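Side-chain contacts in enoyl-CoA hydratase/isomerase (Shewanella pealeana, PDB 4KPK), which probably works as an isomerase on acyl-CoA-type thioesters, as a member of the crotonase-like enoyl-CoA hydratase/isomerase family: residues G148-I153 with A165-S170; L87-N92 with S128-F133; S237-A242 with A269-S274; I158-E163 with Q227-A232; M52-S57 with N61-V66. One frame throughout, in Å; residues are numbered along the deposited sequence.

Interactions 2, 4 and 5 all reach the six-stranded mixed sheet, and interaction 1 joins them through the helix 148-155. Leu152 O of interaction 1 lies 3.5 Å from Leu130 CD2 of interaction 2, and Ile153 CG2 lies 3.8 Å from Ala159 CB of interaction 4. Interactions 2 and 5 lie on neighbouring strands, 86-91 and 49-54. Interaction 3 touches none of the others, its nearest atoms about 6 Å from interactions 2 and 4 and about 16 Å from interaction 1. In crotonase relatives the start of the helix matching 148-155 helps form the oxyanion hole, probably placing it near the active site. A 1,2-ethanediol, probably from the crystallisation liquor, lies about 4 Å from the Asp55 side chain.

Interaction 1 (G148-I153 with A165-S170); sequences GALGLI and ASFCLS
Leu150 reaches from the helix 148-155 against the ring of Phe167. Leu150 CD1 meets Phe167 CD1 on an oblique line, 4.0 Å away, while Leu150 CD2 turns the other way to lie 3.9 Å from Leu169 CD2. The fork of one leucine thus spans two residues on the opposing segment, crossing each of those side chains at about a right angle. With CG anti to the backbone N (chi1 -171°), the fork is carried out from the helix toward the strand 167-168. One turn further on, Ile153 comes to the ring edge, near the ring plane, with Ile153 CD1 4.2 Å from Phe167 CE1. All four side chains are buried and purely apolar where they meet. The ring of Phe167 also lies against that of Phe204 at a shallow interplanar angle, and Leu169 continues onto Tyr197 and Met198 of the helix 191-200. Ile153 packs on Thr139 and Val141 of the central sheet and on Arg192 of a second subunit. A helix held between the central sheet and a small outlying strand pair is consistent with the crotonase fold, in whose relatives the start of this helix contributes to the oxyanion hole.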
# COMPACT_ATOMS: atom_id res chain seq x y z
N GLY A 148 6.01 -5.28 21.22
CA GLY A 148 6.91 -5.81 20.17
C GLY A 148 6.34 -7.01 19.40
O GLY A 148 6.85 -7.37 18.31
N ALA A 149 5.28 -7.63 19.98
CA ALA A 149 4.60 -8.79 19.38
C ALA A 149 3.99 -8.45 18.05
O ALA A 149 4.09 -9.20 17.11
CB ALA A 149 3.52 -9.34 20.31
N LEU A 150 3.37 -7.29 17.97
CA LEU A 150 2.90 -6.82 16.71
C LEU A 150 4.01 -6.75 15.67
O LEU A 150 3.76 -7.08 14.51
CB LEU A 150 2.24 -5.49 16.89
CG LEU A 150 1.49 -4.96 15.67
CD1 LEU A 150 0.44 -5.92 15.17
CD2 LEU A 150 0.87 -3.64 16.09
N GLY A 151 5.23 -6.37 16.08
CA GLY A 151 6.36 -6.34 15.13
C GLY A 151 6.70 -7.72 14.62
O GLY A 151 6.79 -8.00 13.43
N LEU A 152 6.85 -8.65 15.52
CA LEU A 152 7.01 -10.01 15.07
C LEU A 152 5.96 -10.44 14.09
O LEU A 152 6.26 -11.11 13.12
CB LEU A 152 6.97 -10.98 16.25
CG LEU A 152 8.05 -10.74 17.34
CD1 LEU A 152 7.81 -11.75 18.42
CD2 LEU A 152 9.49 -10.79 16.84
N ILE A 153 4.70 -10.15 14.38
CA ILE A 153 3.63 -10.58 13.47
C ILE A 153 3.80 -9.92 12.11
O ILE A 153 3.79 -10.56 11.09
CB ILE A 153 2.25 -10.19 14.04
CG1 ILE A 153 1.99 -11.04 15.25
CG2 ILE A 153 1.20 -10.29 12.94
CD1 ILE A 153 1.00 -10.43 16.20
N ALA A 165 -8.37 -12.22 19.37
CA ALA A 165 -7.07 -11.48 19.24
C ALA A 165 -7.19 -9.98 19.35
O ALA A 165 -8.12 -9.37 18.85
CB ALA A 165 -6.35 -11.84 17.98
N SER A 166 -6.24 -9.39 20.02
CA SER A 166 -6.34 -8.02 20.42
C SER A 166 -5.06 -7.31 20.03
O SER A 166 -3.97 -7.88 20.21
CB SER A 166 -6.46 -8.00 21.95
OG SER A 166 -7.48 -7.18 22.33
N PHE A 167 -5.17 -6.07 19.52
CA PHE A 167 -3.98 -5.29 19.09
C PHE A 167 -4.10 -3.84 19.52
O PHE A 167 -5.21 -3.30 19.64
CB PHE A 167 -3.79 -5.37 17.57
CG PHE A 167 -3.86 -6.75 17.05
CD1 PHE A 167 -2.72 -7.54 16.97
CD2 PHE A 167 -5.10 -7.31 16.72
CE1 PHE A 167 -2.83 -8.86 16.53
CE2 PHE A 167 -5.20 -8.58 16.28
CZ PHE A 167 -4.08 -9.38 16.21
N CYS A 168 -2.96 -3.19 19.68
CA CYS A 168 -2.89 -1.89 20.30
C CYS A 168 -1.47 -1.37 20.06
O CYS A 168 -0.50 -2.05 20.41
CB CYS A 168 -3.13 -2.04 21.82
SG CYS A 168 -3.54 -0.54 22.71
N LEU A 169 -1.34 -0.18 19.50
CA LEU A 169 -0.03 0.55 19.50
C LEU A 169 -0.03 1.67 20.56
O LEU A 169 -0.38 2.83 20.26
CB LEU A 169 0.23 1.13 18.12
CG LEU A 169 0.42 0.09 17.02
CD1 LEU A 169 -0.46 0.37 15.80
CD2 LEU A 169 1.93 0.02 16.69
N SER A 170 0.39 1.33 21.77
CA SER A 170 0.15 2.10 23.01
C SER A 170 1.21 3.14 23.39
O SER A 170 1.02 3.87 24.38
CB SER A 170 0.14 1.13 24.22
OG SER A 170 -0.69 0.04 23.99

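Interaction 2 (L87-N92 with S128-F133); sequences LLLKAN and SMLDKF
Leu87 and Phe133 make the closest approach, CB of Leu87 standing 3.9 Å from CE2 of Phe133 while the methyl CD2 of the leucine sits over one face of the ring. Both side chains use the extended first torsion. Phe133 has CG anti to the backbone N (chi1 -159°), which carries the ring from the end of the helix 113-132 toward the strand 86-91; Leu87 does likewise (chi1 175°), which leaves its CD2 loosely above the ring face while CB makes the closer contact. Two residues along the strand, Leu89 points to the same side and offers Leu89 CD2 to Leu130 CD2 at 4.2 Å, a looser methyl-to-methyl contact. The backbone bond from Phe133 N to Leu130 O, 3.0 Å long, closes the last turn, from which both side chains reach the strand. Around them, Leu87 also touches Leu75 of the helix 65-80, and Leu130 leans on Leu152 and Cys155. The charges stay off this surface: Asp131 pairs with Lys132 (Lys132 NZ to Asp131 OD2, 3.2 Å), with Arg187, and with Arg195 of a second subunit. The meeting of strand and helix is therefore wholly apolar, resting on dispersion and burial of apolar surface, without directional bonds to fix its register.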
# COMPACT_ATOMS: atom_id res chain seq x y z
N LEU A 87 9.66 -22.15 9.76
CA LEU A 87 9.69 -21.73 11.16
C LEU A 87 8.30 -21.25 11.53
O LEU A 87 7.77 -20.31 10.92
CB LEU A 87 10.65 -20.55 11.42
CG LEU A 87 10.56 -20.07 12.87
CD1 LEU A 87 10.98 -21.14 13.89
CD2 LEU A 87 11.28 -18.78 13.10
N LEU A 88 7.72 -21.89 12.53
CA LEU A 88 6.43 -21.57 13.08
C LEU A 88 6.65 -20.86 14.43
O LEU A 88 7.36 -21.38 15.31
CB LEU A 88 5.65 -22.90 13.22
CG LEU A 88 4.14 -22.81 13.28
CD1 LEU A 88 3.47 -24.19 13.39
CD2 LEU A 88 3.78 -21.98 14.48
N LEU A 89 6.07 -19.66 14.60
CA LEU A 89 6.04 -18.97 15.89
C LEU A 89 4.64 -19.05 16.53
O LEU A 89 3.65 -18.71 15.88
CB LEU A 89 6.36 -17.49 15.81
CG LEU A 89 7.71 -16.98 15.35
CD1 LEU A 89 7.93 -17.33 13.86
CD2 LEU A 89 7.77 -15.46 15.59
N LYS A 90 4.60 -19.39 17.82
CA LYS A 90 3.36 -19.64 18.59
C LYS A 90 3.67 -19.22 20.01
O LYS A 90 4.83 -18.94 20.33
CB LYS A 90 3.07 -21.11 18.73
CG LYS A 90 2.80 -21.87 17.52
CD LYS A 90 3.23 -23.33 17.68
CE LYS A 90 2.77 -23.97 18.96
NZ LYS A 90 2.69 -25.46 18.80
N ALA A 91 2.68 -19.32 20.87
CA ALA A 91 2.82 -18.97 22.30
C ALA A 91 1.87 -19.83 23.15
O ALA A 91 0.78 -20.17 22.67
CB ALA A 91 2.45 -17.53 22.49
N ASN A 92 2.28 -20.17 24.37
CA ASN A 92 1.45 -20.87 25.31
C ASN A 92 0.64 -19.88 26.11
O ASN A 92 1.00 -18.69 26.23
CB ASN A 92 2.25 -21.79 26.23
CG ASN A 92 3.04 -22.83 25.46
OD1 ASN A 92 2.63 -23.30 24.39
ND2 ASN A 92 4.24 -23.13 25.94
N SER A 128 14.74 -7.43 12.43
CA SER A 128 15.41 -7.57 11.16
C SER A 128 15.72 -9.02 10.78
O SER A 128 15.40 -9.45 9.66
CB SER A 128 16.71 -6.73 11.14
OG SER A 128 17.21 -6.71 9.83
N MSE A 129 16.32 -9.77 11.70
CA MSE A 129 16.61 -11.16 11.46
C MSE A 129 15.35 -11.98 11.20
O MSE A 129 15.39 -12.92 10.40
CB MSE A 129 17.24 -11.90 12.64
CG MSE A 129 18.63 -11.37 13.00
SE MSE A 129 19.43 -12.46 14.46
CE MSE A 129 18.36 -14.09 14.28
N LEU A 130 14.27 -11.70 11.89
CA LEU A 130 13.02 -12.39 11.56
C LEU A 130 12.50 -12.03 10.20
O LEU A 130 12.20 -12.89 9.38
CB LEU A 130 11.94 -12.06 12.60
CG LEU A 130 10.57 -12.73 12.36
CD1 LEU A 130 10.68 -14.24 12.27
CD2 LEU A 130 9.58 -12.30 13.43
N ASP A 131 12.42 -10.75 9.94
CA ASP A 131 11.91 -10.28 8.68
C ASP A 131 12.70 -10.87 7.46
O ASP A 131 12.11 -11.19 6.39
CB ASP A 131 11.91 -8.77 8.68
CG ASP A 131 11.27 -8.20 7.48
OD1 ASP A 131 10.22 -8.75 7.16
OD2 ASP A 131 11.81 -7.24 6.84
N LYS A 132 14.01 -11.06 7.67
CA LYS A 132 14.95 -11.52 6.61
C LYS A 132 15.15 -13.03 6.68
O LYS A 132 15.78 -13.59 5.83
CB LYS A 132 16.33 -10.80 6.76
CG LYS A 132 16.59 -9.57 5.92
CD LYS A 132 15.40 -8.69 5.84
CE LYS A 132 15.71 -7.28 5.35
NZ LYS A 132 14.73 -6.34 6.04
N PHE A 133 14.54 -13.71 7.65
CA PHE A 133 14.75 -15.16 7.80
C PHE A 133 14.52 -15.84 6.46
O PHE A 133 13.50 -15.57 5.84
CB PHE A 133 13.76 -15.72 8.84
CG PHE A 133 14.17 -17.03 9.44
CD1 PHE A 133 15.13 -17.07 10.45
CD2 PHE A 133 13.56 -18.21 9.05
CE1 PHE A 133 15.49 -18.25 11.03
CE2 PHE A 133 13.92 -19.43 9.62
CZ PHE A 133 14.91 -19.47 10.60

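Interaction 3 (S237-A242 with A269-S274); sequences SPQGMA and ARIRVS
Gln239 ends in a hydrogen bond to Ser274: Gln239 NE2 donates to Ser274 OG over 3.0 Å, with an N-H...O angle of 152° and the oxygen almost in the amide plane, 9° out of it. The chain of Gln239 is fully extended beyond CG, which puts the amide at its far end, where NE2 meets Ser274 OG. The methyl CG2 of Ile271 lies 3.8 Å from Gln239 NE2 and gives the amide an apolar neighbour. Ser274 OG is gripped by three bonds. Besides accepting from Gln239, Ser274 OG donates to Ile271 O at 2.6 Å, in the carbonyl plane and on a lone pair, and it caps Gly277 N at the start of the helix 275-285. Its first torsion (chi1 85°) places OG between the backbone N and the carbonyl carbon. Behind Gln239, Ser237 is the N-cap of the helix 238-251, its OG accepting from Gly240 N at 2.9 Å, and Glu276 binds both Ser237 OG and Gln239 N. Arg270 makes a cation-pi contact with Phe113 of a second subunit, and Ser237 packs on Gly175 there. The contact thus ties the first turn of the helix 238-251 to the junction where the helix 258-273 gives way to 275-285.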
# COMPACT_ATOMS: atom_id res chain seq x y z
N SER A 237 10.03 -25.19 -3.37
CA SER A 237 11.50 -25.06 -3.38
C SER A 237 12.06 -24.20 -2.26
O SER A 237 11.84 -23.00 -2.22
CB SER A 237 11.93 -24.45 -4.70
OG SER A 237 13.27 -24.10 -4.72
N PRO A 238 12.84 -24.80 -1.36
CA PRO A 238 13.53 -23.92 -0.39
C PRO A 238 14.30 -22.76 -1.01
O PRO A 238 14.24 -21.58 -0.50
CB PRO A 238 14.47 -24.88 0.36
CG PRO A 238 13.83 -26.24 0.21
CD PRO A 238 13.04 -26.23 -1.09
N GLN A 239 15.06 -23.06 -2.07
CA GLN A 239 15.80 -21.97 -2.72
C GLN A 239 14.89 -20.91 -3.35
O GLN A 239 15.19 -19.72 -3.26
CB GLN A 239 16.75 -22.51 -3.79
CG GLN A 239 17.58 -21.39 -4.42
CD GLN A 239 18.50 -21.86 -5.55
OE1 GLN A 239 19.73 -21.77 -5.44
NE2 GLN A 239 17.91 -22.38 -6.63
N GLY A 240 13.84 -21.36 -4.05
CA GLY A 240 12.93 -20.45 -4.69
C GLY A 240 12.22 -19.54 -3.68
O GLY A 240 12.08 -18.32 -3.90
N MSE A 241 11.82 -20.12 -2.56
CA MSE A 241 11.16 -19.33 -1.48
C MSE A 241 12.15 -18.35 -0.90
O MSE A 241 11.82 -17.19 -0.66
CB MSE A 241 10.63 -20.31 -0.42
CG MSE A 241 9.42 -21.01 -1.05
SE MSE A 241 8.40 -21.85 0.41
CE MSE A 241 9.59 -23.31 0.88
N ALA A 242 13.37 -18.77 -0.65
CA ALA A 242 14.40 -17.77 -0.17
C ALA A 242 14.62 -16.66 -1.14
O ALA A 242 14.76 -15.48 -0.77
CB ALA A 242 15.72 -18.48 0.12
N ALA A 269 16.78 -15.75 -14.68
CA ALA A 269 17.75 -16.44 -15.52
C ALA A 269 18.69 -17.28 -14.69
O ALA A 269 18.89 -18.47 -14.99
CB ALA A 269 18.51 -15.43 -16.37
N ARG A 270 19.24 -16.70 -13.62
CA ARG A 270 20.07 -17.47 -12.67
C ARG A 270 19.42 -18.63 -12.05
O ARG A 270 20.04 -19.65 -11.94
CB ARG A 270 20.45 -16.71 -11.43
CG ARG A 270 21.56 -15.78 -11.55
CD ARG A 270 22.90 -16.39 -11.91
NE ARG A 270 23.67 -15.16 -12.17
CZ ARG A 270 24.56 -14.98 -13.12
NH1 ARG A 270 24.93 -15.98 -13.92
NH2 ARG A 270 25.12 -13.77 -13.23
N ILE A 271 18.23 -18.47 -11.47
CA ILE A 271 17.71 -19.66 -10.76
C ILE A 271 17.44 -20.78 -11.74
O ILE A 271 17.72 -21.90 -11.41
CB ILE A 271 16.40 -19.50 -9.95
CG1 ILE A 271 15.48 -18.51 -10.61
CG2 ILE A 271 16.64 -19.27 -8.48
CD1 ILE A 271 14.11 -19.04 -10.75
N ARG A 272 16.89 -20.45 -12.91
CA ARG A 272 16.52 -21.45 -13.95
C ARG A 272 17.65 -22.40 -14.32
O ARG A 272 17.36 -23.53 -14.69
CB ARG A 272 16.21 -20.79 -15.28
CG ARG A 272 14.91 -20.11 -15.40
CD ARG A 272 14.77 -19.61 -16.83
NE ARG A 272 13.52 -18.90 -16.94
CZ ARG A 272 12.36 -19.53 -16.94
NH1 ARG A 272 12.34 -20.87 -16.90
NH2 ARG A 272 11.25 -18.84 -17.00
N VAL A 273 18.89 -21.87 -14.33
CA VAL A 273 20.06 -22.67 -14.66
C VAL A 273 20.64 -23.30 -13.41
O VAL A 273 21.41 -24.25 -13.53
CB VAL A 273 21.17 -21.89 -15.45
CG1 VAL A 273 20.57 -21.21 -16.67
CG2 VAL A 273 21.89 -20.87 -14.60
N SER A 274 20.30 -22.79 -12.21
CA SER A 274 20.69 -23.48 -10.96
C SER A 274 20.27 -24.96 -10.94
O SER A 274 19.32 -25.41 -11.62
CB SER A 274 20.14 -22.72 -9.72
OG SER A 274 18.78 -23.08 -9.38

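Interaction 4 (I158-E163 with Q227-A232); sequences IAIANE and QPFIDA
Ile158 lays its branch methyl over one face of the Phe229 ring. Ile158 CG2 stands 4.0 Å from the centroid of the Phe229 ring and only 14° off the normal, a CH-pi contact, with the methyl displaced slightly toward the CD1-CE1 rim. Ile158 CG1 runs beside that rim, 4.1 Å from Phe229 CD1. Ile160, two residues along the strand, comes obliquely from the same side of the ring plane, near the CD2-CE2 bond: Ile160 CD1 lies within 3.7 Å of Phe229 CE2 and reaches CD2 nearly as closely. The ring thus meets one isoleucine at a branch and the next at a chain end, both side chains crossing it obliquely. Phe229 is put there by a first torsion that sets CG anti to the carbonyl carbon (chi1 -64°), directing the ring from the helix onto the strand. With an alanine here, Ile158 CG2 would probably lose the ring face it lies on and Ile160 CD1 its neighbour, opening a gap between helix and strand. Strand alternation separates the two sides: Ile158 and Ile160 point toward the helix 222-235, whereas Ala159 points away from it, to pack on Ile153 of the helix 148-155. Phe229 also reaches Ile138 on the next strand, and Arg196 of a second subunit touches both Ile158 and Phe229. Along the exposed side of the helix, Gln227 NE2 makes a weak bond to Asp231 OD1. A parallel strand packed by helices on its two faces, with a neighbouring subunit close by, fits the alpha/beta core of the trimeric crotonase fold.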
# COMPACT_ATOMS: atom_id res chain seq x y z
N ILE A 158 3.31 -15.18 7.10
CA ILE A 158 1.90 -15.60 7.29
C ILE A 158 1.59 -15.48 8.77
O ILE A 158 2.37 -15.91 9.59
CB ILE A 158 1.57 -17.02 6.81
CG1 ILE A 158 1.59 -17.09 5.27
CG2 ILE A 158 0.16 -17.42 7.20
CD1 ILE A 158 2.59 -18.06 4.75
N ALA A 159 0.44 -14.85 9.07
CA ALA A 159 -0.09 -14.69 10.41
C ALA A 159 -1.60 -15.05 10.47
O ALA A 159 -2.46 -14.61 9.63
CB ALA A 159 0.13 -13.27 10.89
N ILE A 160 -1.92 -15.87 11.47
CA ILE A 160 -3.29 -16.34 11.73
C ILE A 160 -3.57 -16.04 13.17
O ILE A 160 -2.70 -16.24 14.02
CB ILE A 160 -3.37 -17.85 11.50
CG1 ILE A 160 -2.74 -18.14 10.16
CG2 ILE A 160 -4.82 -18.34 11.53
CD1 ILE A 160 -2.46 -19.59 9.93
N ALA A 161 -4.70 -15.43 13.45
CA ALA A 161 -5.08 -15.12 14.82
C ALA A 161 -6.47 -15.76 15.16
O ALA A 161 -7.18 -16.11 14.24
CB ALA A 161 -5.14 -13.63 15.04
N ASN A 162 -6.78 -15.94 16.46
CA ASN A 162 -8.14 -16.39 16.90
C ASN A 162 -9.05 -15.19 16.98
O ASN A 162 -8.61 -14.06 16.74
CB ASN A 162 -8.13 -17.20 18.20
CG ASN A 162 -7.76 -16.39 19.44
OD1 ASN A 162 -7.56 -15.18 19.42
ND2 ASN A 162 -7.65 -17.10 20.54
N GLU A 163 -10.33 -15.43 17.28
CA GLU A 163 -11.36 -14.39 17.20
C GLU A 163 -11.24 -13.34 18.30
O GLU A 163 -11.62 -12.18 18.10
CB GLU A 163 -12.76 -15.03 17.20
CG GLU A 163 -13.28 -15.32 15.79
CD GLU A 163 -14.38 -16.37 15.78
OE1 GLU A 163 -15.41 -16.17 16.45
OE2 GLU A 163 -14.22 -17.40 15.08
N GLN A 227 -2.18 -25.82 9.18
CA GLN A 227 -1.83 -27.06 8.48
C GLN A 227 -1.72 -26.91 6.96
O GLN A 227 -0.72 -27.30 6.38
CB GLN A 227 -2.86 -28.19 8.80
CG GLN A 227 -2.31 -29.59 8.55
CD GLN A 227 -0.95 -29.79 9.20
OE1 GLN A 227 -0.74 -29.37 10.33
NE2 GLN A 227 0.00 -30.38 8.46
N PRO A 228 -2.77 -26.37 6.32
CA PRO A 228 -2.73 -26.20 4.88
C PRO A 228 -1.56 -25.31 4.43
O PRO A 228 -0.96 -25.60 3.43
CB PRO A 228 -4.07 -25.53 4.56
CG PRO A 228 -4.55 -24.97 5.87
CD PRO A 228 -4.04 -25.90 6.90
N PHE A 229 -1.22 -24.28 5.18
CA PHE A 229 -0.00 -23.45 4.84
C PHE A 229 1.27 -24.27 5.01
O PHE A 229 2.16 -24.25 4.15
CB PHE A 229 0.11 -22.25 5.74
CG PHE A 229 -1.01 -21.25 5.60
CD1 PHE A 229 -0.96 -20.27 4.64
CD2 PHE A 229 -2.08 -21.28 6.47
CE1 PHE A 229 -1.99 -19.34 4.52
CE2 PHE A 229 -3.11 -20.35 6.37
CZ PHE A 229 -3.08 -19.38 5.40
N ILE A 230 1.37 -25.03 6.11
CA ILE A 230 2.54 -25.88 6.31
C ILE A 230 2.71 -26.89 5.17
O ILE A 230 3.79 -27.00 4.60
CB ILE A 230 2.52 -26.64 7.66
CG1 ILE A 230 2.66 -25.66 8.84
CG2 ILE A 230 3.62 -27.70 7.72
CD1 ILE A 230 2.10 -26.18 10.15
N ASP A 231 1.64 -27.60 4.85
CA ASP A 231 1.63 -28.49 3.67
C ASP A 231 2.07 -27.81 2.37
O ASP A 231 2.85 -28.39 1.62
CB ASP A 231 0.23 -29.12 3.51
CG ASP A 231 -0.05 -30.13 4.61
OD1 ASP A 231 0.93 -30.60 5.24
OD2 ASP A 231 -1.24 -30.51 4.86
N ALA A 232 1.60 -26.59 2.10
CA ALA A 232 1.94 -25.97 0.84
C ALA A 232 3.48 -25.62 0.87
O ALA A 232 4.20 -25.90 -0.06
CB ALA A 232 1.09 -24.76 0.63

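Interaction 5 (M52-S57 with N61-V66); sequences MVLDRS and NAFDEV
Asn61 fastens its amide to the backbone of Arg56. Asn61 OD1 accepts from Arg56 N at 2.9 Å, the donor lying nearly along the C=O axis (170°). In return Asn61 N donates to Arg56 O over 3.1 Å with an N-H...O angle of 158°, although it approaches from above that carbonyl plane. CG stands anti to the carbonyl carbon (chi1 -74°), which brings the amide across CB of Leu54, 3.7 Å from CG of Asn61. The other end of the amide is used too, ND2 donating to the backbone oxygens of Asn92 and Asn95, and Asn61 O bonds to Ser97 OG. A leucine in its place would probably leave Arg56 N and the carbonyls of Asn92 and Asn95 without these partners, and the turn less firmly held. This turn links strand 49-54 to helix 65-80 in a beta-alpha-beta unit completed by strand 86-91. Arg56 NH1 donates to Ala62 O at 2.9 Å, the oxygen at the guanidinium edge, though its place is less sure. Asp64 OD2 is a long 3.8 Å from Arg56 NH1, out of the guanidinium plane, an attraction of charges alone. Asp101 takes Arg56 NH2 in a salt bridge, and Tyr40 adds a cation-pi contact; Asp64 caps Met67 N through OD1 and bonds Tyr40 OH through OD2. Asp55 OD1 accepts from Asn92 ND2. Leu54 CD2 approaches Phe63 CE1 at 4.2 Å.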
# COMPACT_ATOMS: atom_id res chain seq x y z
N MSE A 52 9.15 -22.06 17.47
CA MSE A 52 9.61 -21.17 18.53
C MSE A 52 8.36 -20.78 19.27
O MSE A 52 7.42 -20.23 18.68
CB MSE A 52 10.29 -19.91 17.99
CG MSE A 52 10.77 -18.99 19.12
SE MSE A 52 11.69 -17.47 18.23
CE MSE A 52 13.48 -17.65 17.54
N VAL A 53 8.37 -21.06 20.58
CA VAL A 53 7.19 -20.97 21.38
C VAL A 53 7.40 -20.08 22.62
O VAL A 53 8.22 -20.39 23.47
CB VAL A 53 6.67 -22.35 21.82
CG1 VAL A 53 5.37 -22.20 22.63
CG2 VAL A 53 6.46 -23.27 20.62
N LEU A 54 6.56 -19.04 22.74
CA LEU A 54 6.58 -18.13 23.87
C LEU A 54 5.92 -18.89 24.98
O LEU A 54 4.70 -19.38 24.90
CB LEU A 54 5.89 -16.79 23.60
CG LEU A 54 6.63 -15.82 22.67
CD1 LEU A 54 6.95 -16.49 21.36
CD2 LEU A 54 5.86 -14.52 22.41
N ASP A 55 6.78 -19.08 25.97
CA ASP A 55 6.54 -20.05 27.07
C ASP A 55 6.77 -19.39 28.42
O ASP A 55 7.33 -19.95 29.33
CB ASP A 55 7.45 -21.30 26.92
CG ASP A 55 7.03 -22.45 27.85
OD1 ASP A 55 5.78 -22.65 28.04
OD2 ASP A 55 7.92 -23.12 28.41
N ARG A 56 6.28 -18.18 28.55
CA ARG A 56 6.30 -17.49 29.81
C ARG A 56 4.88 -17.09 30.19
O ARG A 56 4.65 -15.95 30.58
CB ARG A 56 7.19 -16.25 29.65
CG ARG A 56 7.69 -15.68 30.93
CD ARG A 56 8.33 -14.34 30.63
NE ARG A 56 8.67 -13.73 31.88
CZ ARG A 56 8.83 -12.42 32.09
NH1 ARG A 56 8.70 -11.49 31.12
NH2 ARG A 56 9.12 -12.04 33.32
N SER A 57 3.92 -18.00 30.08
CA SER A 57 2.52 -17.61 30.30
C SER A 57 2.29 -16.95 31.66
O SER A 57 1.47 -16.02 31.77
CB SER A 57 1.49 -18.74 30.06
OG SER A 57 1.67 -19.86 30.93
N ASN A 61 3.64 -13.66 28.73
CA ASN A 61 4.58 -13.66 27.62
C ASN A 61 5.14 -12.26 27.35
O ASN A 61 5.37 -11.87 26.20
CB ASN A 61 3.91 -14.25 26.38
CG ASN A 61 3.76 -15.74 26.48
OD1 ASN A 61 4.60 -16.35 27.09
ND2 ASN A 61 2.71 -16.33 25.87
N ALA A 62 5.26 -11.49 28.43
CA ALA A 62 5.63 -10.10 28.33
C ALA A 62 7.12 -10.06 27.92
O ALA A 62 7.92 -10.86 28.38
CB ALA A 62 5.41 -9.40 29.67
N PHE A 63 7.47 -9.12 27.07
CA PHE A 63 8.85 -9.03 26.62
C PHE A 63 9.73 -8.34 27.66
O PHE A 63 9.40 -7.29 28.20
CB PHE A 63 8.96 -8.24 25.33
CG PHE A 63 8.44 -8.95 24.13
CD1 PHE A 63 7.41 -9.91 24.22
CD2 PHE A 63 8.95 -8.63 22.88
CE1 PHE A 63 6.92 -10.56 23.09
CE2 PHE A 63 8.44 -9.25 21.74
CZ PHE A 63 7.43 -10.21 21.86
N ASP A 64 10.89 -8.93 27.85
CA ASP A 64 12.01 -8.23 28.45
C ASP A 64 13.29 -8.56 27.69
O ASP A 64 13.23 -9.22 26.62
CB ASP A 64 12.07 -8.55 29.94
CG ASP A 64 12.42 -9.97 30.21
OD1 ASP A 64 12.79 -10.73 29.27
OD2 ASP A 64 12.32 -10.33 31.39
N GLU A 65 14.44 -8.07 28.20
CA GLU A 65 15.77 -8.26 27.53
C GLU A 65 16.14 -9.74 27.31
O GLU A 65 16.76 -10.16 26.32
CB GLU A 65 16.86 -7.48 28.30
CG GLU A 65 17.33 -8.07 29.62
CD GLU A 65 16.37 -8.04 30.85
OE1 GLU A 65 15.17 -7.65 30.84
OE2 GLU A 65 16.86 -8.48 31.90
N VAL A 66 15.74 -10.55 28.24
CA VAL A 66 15.99 -11.95 28.15
C VAL A 66 15.15 -12.60 27.01
O VAL A 66 15.71 -13.29 26.21
CB VAL A 66 15.73 -12.63 29.53
CG1 VAL A 66 15.73 -14.15 29.41
CG2 VAL A 66 16.75 -12.16 30.57